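Local coordinates for protein member of s1p family of ribosomal proteins (Pyrococcus furiosus, PDB 5YH1) that binds manganese through its DHH domain, the part of the longer protein described here, and probably acts as an exonuclease on nucleic acids, at residues I48-I58 against I79-A87; E258-Y266 against F338-L346. All coordinates share one frame; numbering follows the deposited sequence.

Interaction 1 (I48-I58 against I79-A87); sequences IRRAIFEGRPI and IIPLIEKVA
Ile52 is a knob set into the hole made by Ile79, Leu82, Ile83 and Val86. Its two branches divide the work. CG2 is turned anti to the backbone N (chi1, measured to CG1, is -67°) and reaches across, with Ile52 CG2 3.8 Å from Leu82 CB and a similar distance from the backbone N of Ile83. The longer branch runs up the neighbouring helix, where Ile52 CD1 lies 3.8 Å from Ile79 CG2. Against Leu82 and Ile83 this side chain crosses at about a right angle. One turn earlier Ile48 also crosses Ile79 at about a right angle, its CG2 resting 3.8 Å from Ile79 CD1. Segments 48-53 and 79-86 run roughly parallel, crossing at -30° with axes 9.7 Å apart; their helices flank strand 58-63 in sequence, and helix 66-86 is the connection of a beta-alpha-beta crossover leading to strand 97-102, whose Phe97 packs under Ile79 and Ile83. Ile48 in turn meets Leu132 and Val134 of strand 132-136, which lies beside strand 58-63. Towards the helix ends, Phe53 offers its ring edge to Val86, with Phe53 CD1 3.7 Å from Val86 CG1. Phe53 CE2 also sits over a face of the Arg49 guanidinium, towards its rim. That guanidinium is held by the carbonyls of Arg19, Ala20 and Ile210, while its NH1 brushes Leu82 CD1 obliquely at 3.9 Å.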
# COMPACT_ATOMS: atom_id res chain seq x y z
N ILE A 48 -30.18 4.62 -12.32
CA ILE A 48 -29.61 5.12 -11.07
C ILE A 48 -30.73 5.44 -10.07
O ILE A 48 -30.67 5.01 -8.91
CB ILE A 48 -28.65 6.31 -11.33
CG1 ILE A 48 -27.38 5.79 -12.00
CG2 ILE A 48 -28.29 7.03 -10.04
CD1 ILE A 48 -26.52 6.85 -12.65
N ARG A 49 -31.75 6.16 -10.53
CA ARG A 49 -32.89 6.51 -9.67
C ARG A 49 -33.60 5.26 -9.14
O ARG A 49 -34.03 5.22 -7.99
CB ARG A 49 -33.90 7.39 -10.43
CG ARG A 49 -33.44 8.82 -10.67
CD ARG A 49 -34.32 9.52 -11.71
NE ARG A 49 -35.74 9.51 -11.30
CZ ARG A 49 -36.27 10.32 -10.39
NH1 ARG A 49 -35.54 11.23 -9.77
NH2 ARG A 49 -37.55 10.22 -10.09
N ARG A 50 -33.72 4.23 -9.97
CA ARG A 50 -34.41 3.01 -9.56
C ARG A 50 -33.65 2.29 -8.45
O ARG A 50 -34.25 1.87 -7.45
CB ARG A 50 -34.62 2.07 -10.76
CG ARG A 50 -35.74 1.08 -10.52
CD ARG A 50 -35.93 0.13 -11.69
NE ARG A 50 -37.19 -0.61 -11.54
CZ ARG A 50 -37.39 -1.61 -10.68
NH1 ARG A 50 -36.42 -2.02 -9.86
NH2 ARG A 50 -38.59 -2.21 -10.63
N ALA A 51 -32.33 2.16 -8.62
CA ALA A 51 -31.47 1.61 -7.56
C ALA A 51 -31.68 2.36 -6.25
O ALA A 51 -31.83 1.74 -5.20
CB ALA A 51 -30.01 1.66 -7.98
N ILE A 52 -31.71 3.69 -6.32
CA ILE A 52 -31.91 4.53 -5.13
C ILE A 52 -33.25 4.24 -4.46
O ILE A 52 -33.33 4.11 -3.23
CB ILE A 52 -31.86 6.03 -5.47
CG1 ILE A 52 -30.46 6.44 -5.91
CG2 ILE A 52 -32.29 6.88 -4.27
CD1 ILE A 52 -30.41 7.81 -6.57
N PHE A 53 -34.31 4.18 -5.25
CA PHE A 53 -35.65 4.04 -4.70
C PHE A 53 -35.89 2.64 -4.13
O PHE A 53 -36.68 2.48 -3.22
CB PHE A 53 -36.72 4.41 -5.74
CG PHE A 53 -36.71 5.87 -6.14
CD1 PHE A 53 -36.50 6.88 -5.20
CD2 PHE A 53 -36.95 6.24 -7.45
CE1 PHE A 53 -36.50 8.21 -5.58
CE2 PHE A 53 -36.96 7.58 -7.83
CZ PHE A 53 -36.74 8.57 -6.89
N GLU A 54 -35.20 1.62 -4.65
CA GLU A 54 -35.33 0.28 -4.10
C GLU A 54 -34.37 0.01 -2.94
O GLU A 54 -34.39 -1.06 -2.36
CB GLU A 54 -35.20 -0.80 -5.18
CG GLU A 54 -33.81 -1.00 -5.73
CD GLU A 54 -33.78 -2.03 -6.85
OE1 GLU A 54 -32.98 -1.86 -7.79
OE2 GLU A 54 -34.53 -3.01 -6.79
N GLY A 55 -33.54 0.99 -2.59
CA GLY A 55 -32.58 0.82 -1.49
C GLY A 55 -31.40 -0.05 -1.86
O GLY A 55 -30.76 -0.64 -0.99
N ARG A 56 -31.11 -0.14 -3.15
CA ARG A 56 -29.96 -0.88 -3.64
C ARG A 56 -28.71 -0.01 -3.56
O ARG A 56 -28.78 1.18 -3.92
CB ARG A 56 -30.20 -1.31 -5.09
CG ARG A 56 -29.06 -2.10 -5.70
CD ARG A 56 -29.32 -2.43 -7.16
NE ARG A 56 -30.56 -3.17 -7.35
CZ ARG A 56 -30.68 -4.51 -7.35
NH1 ARG A 56 -29.63 -5.31 -7.18
NH2 ARG A 56 -31.88 -5.05 -7.53
N PRO A 57 -27.58 -0.57 -3.12
CA PRO A 57 -26.36 0.24 -3.09
C PRO A 57 -25.84 0.58 -4.47
O PRO A 57 -26.18 -0.09 -5.45
CB PRO A 57 -25.34 -0.62 -2.33
CG PRO A 57 -25.90 -2.00 -2.30
CD PRO A 57 -27.38 -1.92 -2.55
N ILE A 58 -25.04 1.64 -4.54
CA ILE A 58 -24.42 2.08 -5.76
C ILE A 58 -22.92 2.22 -5.52
O ILE A 58 -22.50 2.80 -4.52
CB ILE A 58 -25.00 3.44 -6.20
CG1 ILE A 58 -26.47 3.28 -6.59
CG2 ILE A 58 -24.19 4.04 -7.36
CD1 ILE A 58 -27.17 4.59 -6.89
N ILE A 79 -27.30 12.19 -6.27
CA ILE A 79 -27.72 10.91 -5.70
C ILE A 79 -27.96 10.97 -4.19
O ILE A 79 -29.00 10.50 -3.71
CB ILE A 79 -26.69 9.80 -6.04
CG1 ILE A 79 -26.75 9.49 -7.53
CG2 ILE A 79 -26.96 8.53 -5.24
CD1 ILE A 79 -25.52 8.81 -8.07
N ILE A 80 -27.02 11.55 -3.45
CA ILE A 80 -27.07 11.51 -1.98
C ILE A 80 -28.39 12.06 -1.40
O ILE A 80 -28.99 11.42 -0.54
CB ILE A 80 -25.85 12.23 -1.34
CG1 ILE A 80 -24.55 11.46 -1.59
CG2 ILE A 80 -26.05 12.44 0.16
CD1 ILE A 80 -24.54 10.04 -1.11
N PRO A 81 -28.84 13.25 -1.87
CA PRO A 81 -30.13 13.76 -1.37
C PRO A 81 -31.31 12.83 -1.59
O PRO A 81 -32.18 12.74 -0.73
CB PRO A 81 -30.32 15.07 -2.15
CG PRO A 81 -28.95 15.50 -2.51
CD PRO A 81 -28.16 14.24 -2.72
N LEU A 82 -31.37 12.16 -2.74
CA LEU A 82 -32.45 11.21 -3.00
C LEU A 82 -32.37 10.03 -2.04
O LEU A 82 -33.38 9.60 -1.50
CB LEU A 82 -32.42 10.71 -4.45
CG LEU A 82 -32.75 11.70 -5.56
CD1 LEU A 82 -32.87 10.97 -6.88
CD2 LEU A 82 -34.03 12.49 -5.26
N ILE A 83 -31.17 9.51 -1.83
CA ILE A 83 -30.97 8.42 -0.88
C ILE A 83 -31.46 8.83 0.50
O ILE A 83 -32.12 8.05 1.19
CB ILE A 83 -29.49 7.98 -0.81
CG1 ILE A 83 -29.11 7.25 -2.10
CG2 ILE A 83 -29.25 7.09 0.41
CD1 ILE A 83 -27.63 6.96 -2.22
N GLU A 84 -31.15 10.06 0.90
CA GLU A 84 -31.53 10.56 2.23
C GLU A 84 -33.03 10.79 2.38
O GLU A 84 -33.56 10.61 3.48
CB GLU A 84 -30.72 11.81 2.60
CG GLU A 84 -29.26 11.47 2.88
CD GLU A 84 -28.44 12.62 3.43
OE1 GLU A 84 -28.65 13.77 2.98
OE2 GLU A 84 -27.59 12.37 4.31
N LYS A 85 -33.72 11.15 1.31
CA LYS A 85 -35.17 11.36 1.39
C LYS A 85 -35.96 10.04 1.47
O LYS A 85 -37.03 10.00 2.06
CB LYS A 85 -35.69 12.27 0.27
CG LYS A 85 -36.17 11.57 -0.99
CD LYS A 85 -37.07 12.48 -1.82
CE LYS A 85 -36.35 13.76 -2.23
NZ LYS A 85 -37.00 14.41 -3.41
N VAL A 86 -35.44 8.96 0.88
CA VAL A 86 -36.16 7.67 0.89
C VAL A 86 -35.72 6.70 1.99
O VAL A 86 -36.42 5.75 2.27
CB VAL A 86 -36.11 6.95 -0.48
CG1 VAL A 86 -36.58 7.89 -1.59
CG2 VAL A 86 -34.73 6.38 -0.78
N ALA A 87 -34.57 6.94 2.60
CA ALA A 87 -34.07 6.04 3.63
C ALA A 87 -34.44 6.52 5.03
O ALA A 87 -34.24 7.70 5.34
CB ALA A 87 -32.56 5.90 3.52

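Interaction 2 (E258-Y266 against F338-L346); sequences EVIDHEAFY and FEYPSPGKL
Tyr340 has both faces of its ring occupied: His262 CD2 stands 3.6 Å above the centre of one, and the CB of Pro341, which follows a cis peptide bond, covers the other. His262 comes in edge first, a T-shaped pair with planes at 70°. Tyr340 in turn points its own ring edge at a face of Phe265, with the two planes at 77°, while Phe265 CE2 lies 3.6 Å from Tyr340 N. With CG anti to the backbone N (chi1 178°), the Tyr340 ring extends across His262 and carries its hydroxyl towards Glu258. There Tyr340 OH donates to a water at 2.6 Å that itself donates to Glu258 O and OE1, and Gln304 bonds to the same hydroxyl and to Glu258 OE1. Lys345 NZ adds a salt bridge to Glu258 OE1 of 3.0 Å, on the syn side and tilted out of plane; its bond to OE2 is weak. Beside the ring, Tyr266 OH lies 3.3 Å from Tyr340 CB; this hydroxyl hydrogen-bonds Lys303 NZ, and a second water joins it to Tyr340 N. An alanine at Tyr340 is likely to open a gap between His262 and Pro341 and leave the first water without its phenolic donor. The aromatic cluster and salt bridge join helix 250-267, beside the parallel-sheet lobe, to the start of helix 343-358 in the mixed-sheet lobe, consistent with the two-lobed DHH phosphoesterase fold, with Lys345 about 11 Å, side chain to side chain, from the manganese ligand Asp229.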
# COMPACT_ATOMS: atom_id res chain seq x y z
N GLU A 258 -5.70 22.57 -11.63
CA GLU A 258 -4.33 22.25 -11.22
C GLU A 258 -4.28 21.82 -9.76
O GLU A 258 -3.53 20.92 -9.40
CB GLU A 258 -3.38 23.43 -11.46
CG GLU A 258 -3.14 23.74 -12.94
CD GLU A 258 -2.19 22.78 -13.64
OE1 GLU A 258 -1.64 21.86 -13.01
OE2 GLU A 258 -2.00 22.94 -14.85
N VAL A 259 -5.09 22.47 -8.93
CA VAL A 259 -5.20 22.09 -7.53
C VAL A 259 -5.75 20.68 -7.35
O VAL A 259 -5.21 19.90 -6.57
CB VAL A 259 -6.03 23.11 -6.72
CG1 VAL A 259 -6.38 22.56 -5.35
CG2 VAL A 259 -5.28 24.42 -6.58
N ILE A 260 -6.81 20.34 -8.09
CA ILE A 260 -7.40 19.00 -7.98
C ILE A 260 -6.39 17.91 -8.35
O ILE A 260 -6.23 16.93 -7.61
CB ILE A 260 -8.66 18.85 -8.85
CG1 ILE A 260 -9.80 19.70 -8.25
CG2 ILE A 260 -9.09 17.39 -8.92
CD1 ILE A 260 -10.95 19.94 -9.20
N ASP A 261 -5.71 18.08 -9.48
CA ASP A 261 -4.75 17.08 -9.97
C ASP A 261 -3.55 16.94 -9.01
O ASP A 261 -2.98 15.85 -8.90
CB ASP A 261 -4.26 17.42 -11.38
CG ASP A 261 -5.36 17.32 -12.44
OD1 ASP A 261 -6.36 16.58 -12.25
OD2 ASP A 261 -5.23 17.97 -13.49
N HIS A 262 -3.19 18.03 -8.34
CA HIS A 262 -2.10 18.01 -7.37
C HIS A 262 -2.54 17.28 -6.10
O HIS A 262 -1.93 16.29 -5.71
CB HIS A 262 -1.64 19.44 -7.05
CG HIS A 262 -0.59 19.53 -6.00
ND1 HIS A 262 -0.88 19.61 -4.65
CD2 HIS A 262 0.76 19.59 -6.10
CE1 HIS A 262 0.25 19.70 -3.97
NE2 HIS A 262 1.25 19.69 -4.82
N GLU A 263 -3.61 17.75 -5.48
CA GLU A 263 -4.12 17.10 -4.27
C GLU A 263 -4.44 15.60 -4.49
O GLU A 263 -4.12 14.77 -3.64
CB GLU A 263 -5.34 17.83 -3.70
CG GLU A 263 -5.09 19.28 -3.29
CD GLU A 263 -3.93 19.45 -2.31
OE1 GLU A 263 -2.79 19.71 -2.76
OE2 GLU A 263 -4.16 19.33 -1.09
N ALA A 264 -5.05 15.27 -5.63
CA ALA A 264 -5.42 13.87 -5.89
C ALA A 264 -4.21 12.96 -6.05
O ALA A 264 -4.29 11.76 -5.78
CB ALA A 264 -6.33 13.76 -7.12
N PHE A 265 -3.10 13.51 -6.53
CA PHE A 265 -1.84 12.79 -6.58
C PHE A 265 -1.43 12.32 -5.17
O PHE A 265 -0.97 11.19 -5.00
CB PHE A 265 -0.74 13.67 -7.19
CG PHE A 265 0.63 13.04 -7.19
CD1 PHE A 265 1.04 12.25 -8.26
CD2 PHE A 265 1.50 13.23 -6.12
CE1 PHE A 265 2.30 11.67 -8.26
CE2 PHE A 265 2.75 12.63 -6.11
CZ PHE A 265 3.15 11.85 -7.18
N TYR A 266 -1.62 13.17 -4.18
CA TYR A 266 -1.19 12.86 -2.82
C TYR A 266 -2.19 12.04 -2.01
O TYR A 266 -1.78 11.24 -1.17
CB TYR A 266 -0.81 14.14 -2.06
CG TYR A 266 0.47 14.76 -2.57
CD1 TYR A 266 1.72 14.26 -2.18
CD2 TYR A 266 0.44 15.84 -3.44
CE1 TYR A 266 2.90 14.83 -2.65
CE2 TYR A 266 1.61 16.42 -3.90
CZ TYR A 266 2.83 15.92 -3.51
OH TYR A 266 3.97 16.52 -3.99
N PHE A 338 9.14 9.37 -8.18
CA PHE A 338 8.10 9.22 -7.15
C PHE A 338 7.52 10.52 -6.58
O PHE A 338 6.72 10.47 -5.66
CB PHE A 338 8.57 8.31 -6.01
CG PHE A 338 8.95 6.93 -6.45
CD1 PHE A 338 8.00 6.08 -7.03
CD2 PHE A 338 10.25 6.47 -6.30
CE1 PHE A 338 8.35 4.81 -7.45
CE2 PHE A 338 10.60 5.19 -6.71
CZ PHE A 338 9.65 4.36 -7.29
N GLU A 339 7.89 11.67 -7.12
CA GLU A 339 7.39 12.94 -6.61
C GLU A 339 6.46 13.59 -7.61
O GLU A 339 6.48 13.26 -8.79
CB GLU A 339 8.54 13.89 -6.33
CG GLU A 339 9.42 13.48 -5.16
CD GLU A 339 10.61 14.40 -5.03
OE1 GLU A 339 10.42 15.64 -5.07
OE2 GLU A 339 11.74 13.90 -4.89
N TYR A 340 5.64 14.51 -7.13
CA TYR A 340 4.89 15.38 -8.02
C TYR A 340 5.90 16.25 -8.77
O TYR A 340 6.77 16.84 -8.15
CB TYR A 340 3.92 16.25 -7.25
CG TYR A 340 3.14 17.20 -8.12
CD1 TYR A 340 3.65 18.45 -8.44
CD2 TYR A 340 1.91 16.83 -8.65
CE1 TYR A 340 2.95 19.32 -9.25
CE2 TYR A 340 1.19 17.70 -9.46
CZ TYR A 340 1.72 18.95 -9.76
OH TYR A 340 1.03 19.83 -10.57
N PRO A 341 5.80 16.34 -10.10
CA PRO A 341 4.81 15.75 -10.99
C PRO A 341 5.21 14.37 -11.52
O PRO A 341 6.37 14.14 -11.80
CB PRO A 341 4.73 16.75 -12.14
CG PRO A 341 6.12 17.30 -12.22
CD PRO A 341 6.61 17.35 -10.81
N SER A 342 4.23 13.48 -11.67
CA SER A 342 4.43 12.19 -12.35
C SER A 342 4.99 12.39 -13.78
O SER A 342 4.90 13.48 -14.34
CB SER A 342 3.11 11.43 -12.43
OG SER A 342 2.20 12.04 -13.36
N PRO A 343 5.58 11.33 -14.36
CA PRO A 343 6.07 11.41 -15.75
C PRO A 343 5.03 11.93 -16.75
O PRO A 343 5.36 12.76 -17.60
CB PRO A 343 6.46 9.97 -16.06
CG PRO A 343 6.86 9.41 -14.73
CD PRO A 343 5.94 10.05 -13.73
N GLY A 344 3.79 11.46 -16.63
CA GLY A 344 2.73 11.93 -17.51
C GLY A 344 2.51 13.43 -17.40
O GLY A 344 2.44 14.13 -18.41
N LYS A 345 2.41 13.92 -16.17
CA LYS A 345 2.19 15.34 -15.90
C LYS A 345 3.41 16.17 -16.30
O LYS A 345 3.27 17.26 -16.86
CB LYS A 345 1.88 15.54 -14.42
CG LYS A 345 1.67 16.99 -13.98
CD LYS A 345 0.40 17.56 -14.57
CE LYS A 345 0.33 19.06 -14.34
NZ LYS A 345 -0.92 19.64 -14.88
N LEU A 346 4.60 15.66 -16.00
CA LEU A 346 5.85 16.32 -16.38
C LEU A 346 5.96 16.50 -17.88
O LEU A 346 6.35 17.57 -18.35
CB LEU A 346 7.06 15.53 -15.87
CG LEU A 346 8.44 16.10 -16.22
CD1 LEU A 346 8.59 17.54 -15.74
CD2 LEU A 346 9.53 15.23 -15.62
O HOH W 1 -1.58 19.92 -11.01
O HOH W 2 5.87 14.93 -4.11

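In the fold
Interaction 1 closes before interaction 2 opens along the chain, and their centres are 34 Å apart, with nearest atoms about 18 Å apart. Helix 66-86 ties them together: its C-terminal turns take part in interaction 1, whereas its first turn lies against segment 258-266, where Thr66 bonds to Asp261 and Tyr69 meets Ala264. Asp67, a manganese ligand, sits in that same turn. Interaction 1 is thus a packing of helices against strands 58-63, 97-102 and 132-136 of the five-stranded parallel sheet, away from the metal. Interaction 2 lies nearer the metal, where the loop and helix 343-358, between strands 325-330 and 364-369 of the mixed sheet, meet helix 250-267.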